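Local coordinates for protein precorrin-6A reductase (Rhodobacter capsulatus, PDB 4X7G) that catalyses the NADPH-dependent reduction of precorrin-6A in cobalamin biosynthesis, binding NADP and its reduced precorrin product between two Rossmann-fold domains, at residues 122-125 with 126-130. Residues are numbered along the deposited sequence; the frame is centred on the assembly and turned at random.
Sequences ALPQ and APARV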
loop_
_atom_site.group_PDB
_atom_site.type_symbol
_atom_site.label_atom_id
_atom_site.label_comp_id
_atom_site.label_asym_id
_atom_site.label_seq_id
_atom_site.Cartn_x
_atom_site.Cartn_y
_atom_site.Cartn_z
ATOM N N ALA A 122 -6.687 9.777 -18.930
ATOM C CA ALA A 122 -5.445 10.456 -19.237
ATOM C C ALA A 122 -4.646 9.835 -20.293
ATOM O O ALA A 122 -3.740 10.453 -20.866
ATOM C CB ALA A 122 -4.615 10.636 -17.946
ATOM N N LEU A 123 -4.848 8.524 -20.522
ATOM C CA LEU A 123 -4.040 7.842 -21.494
ATOM C C LEU A 123 -4.268 8.400 -22.915
ATOM O O LEU A 123 -5.425 8.807 -23.182
ATOM C CB LEU A 123 -4.364 6.366 -21.498
ATOM C CG LEU A 123 -3.907 5.631 -20.217
ATOM C CD1 LEU A 123 -4.392 4.189 -20.248
ATOM C CD2 LEU A 123 -2.431 5.666 -20.090
ATOM N N PRO A 124 -3.271 8.392 -23.730
ATOM C CA PRO A 124 -3.495 8.887 -25.110
ATOM C C PRO A 124 -4.438 8.039 -25.889
ATOM O O PRO A 124 -4.730 6.875 -25.584
ATOM C CB PRO A 124 -2.104 8.865 -25.653
ATOM C CG PRO A 124 -1.430 7.744 -24.953
ATOM C CD PRO A 124 -1.959 7.724 -23.547
ATOM N N GLN A 125 -4.988 8.629 -26.992
ATOM C CA GLN A 125 -5.840 7.873 -27.837
ATOM C C GLN A 125 -5.155 6.739 -28.656
ATOM O O GLN A 125 -5.667 5.644 -28.751
ATOM C CB GLN A 125 -6.608 8.895 -28.745
ATOM C CG GLN A 125 -7.647 8.178 -29.577
ATOM C CD GLN A 125 -8.804 7.718 -28.699
ATOM O OE1 GLN A 125 -8.996 8.185 -27.523
ATOM N NE2 GLN A 125 -9.536 6.737 -29.185
ATOM N N ALA A 126 -4.061 7.082 -29.251
ATOM C CA ALA A 126 -3.281 6.137 -30.080
ATOM C C ALA A 126 -2.663 5.073 -29.172
ATOM O O ALA A 126 -2.207 5.415 -28.029
ATOM C CB ALA A 126 -2.160 6.934 -30.678
ATOM N N PRO A 127 -2.722 3.864 -29.629
ATOM C CA PRO A 127 -2.178 2.792 -28.765
ATOM C C PRO A 127 -0.755 3.034 -28.257
ATOM O O PRO A 127 0.192 3.457 -28.960
ATOM C CB PRO A 127 -2.265 1.551 -29.708
ATOM C CG PRO A 127 -3.411 1.877 -30.672
ATOM C CD PRO A 127 -3.084 3.305 -30.969
ATOM N N ALA A 128 -0.599 2.760 -26.959
ATOM C CA ALA A 128 0.647 2.978 -26.207
ATOM C C ALA A 128 1.025 1.660 -25.516
ATOM O O ALA A 128 0.342 0.673 -25.688
ATOM C CB ALA A 128 0.415 4.121 -25.190
ATOM N N ARG A 129 2.115 1.717 -24.742
ATOM C CA ARG A 129 2.618 0.535 -24.018
ATOM C C ARG A 129 2.682 0.937 -22.544
ATOM O O ARG A 129 3.603 1.621 -22.142
ATOM C CB ARG A 129 3.954 0.116 -24.568
ATOM C CG ARG A 129 3.825 -0.348 -26.063
ATOM C CD ARG A 129 5.139 -0.879 -26.603
ATOM N NE ARG A 129 5.594 -2.087 -25.966
ATOM C CZ ARG A 129 5.209 -3.301 -26.248
ATOM N NH1 ARG A 129 4.264 -3.496 -27.134
ATOM N NH2 ARG A 129 5.687 -4.344 -25.579
ATOM N N VAL A 130 1.639 0.573 -21.841
ATOM C CA VAL A 130 1.394 1.174 -20.512
ATOM C C VAL A 130 1.631 0.204 -19.392
ATOM O O VAL A 130 1.037 -0.869 -19.399
ATOM C CB VAL A 130 -0.071 1.629 -20.469
ATOM C CG1 VAL A 130 -0.396 2.263 -19.094
ATOM C CG2 VAL A 130 -0.455 2.578 -21.626
#
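Leu123 and Val130 meet tip to tip across the mouth of a loop, where methyl CD2 of Leu123 lies 4.0 Å from CG2 of Val130 and 4.1 Å from its CG1. One leucine methyl therefore faces both branches of the valine. Leu123 places its CG anti to the carbonyl carbon (chi1 -69°), and a chi2 of 174° sends CD1 out anti to CA and leaves CD2, the branch turned beside CA, to meet the valine. A second apolar touch lies further up the loop: CG of the Pro124 ring comes within 4.1 Å of Ala128 CB, and the same ring carbon is 3.9 Å from the carbonyl O of Ala126. Both apolar pairs are buried wholly or in part, whereas Gln125, Ala126 and Pro127 form the exposed crest.

No hydrogen bond joins the two sides of the loop directly; its polar ties run to the neighbouring chain segments. The carbonyl O of Gln125 accepts a bond from Gln147 NE2, and the backbone N of Ala128 donates to His148 ND1, so Gln147 and His148, just ahead of strand 149-154, tie to the exposed crest and to the residue before strand 129-132.

The loop makes the helix-to-strand connection of an alpha/beta Rossmann-type domain, its centre about 25 Å from the centre of the chain. It leads from helix 116-122 into strand 129-132, which lies between parallel strands 149-154 and 192-196. Leu123 also packs on Ile218 of strand 216-220, while Tyr150 of strand 149-154 touches both Leu123 and Val130, so both ends of the loop lie against the sheet.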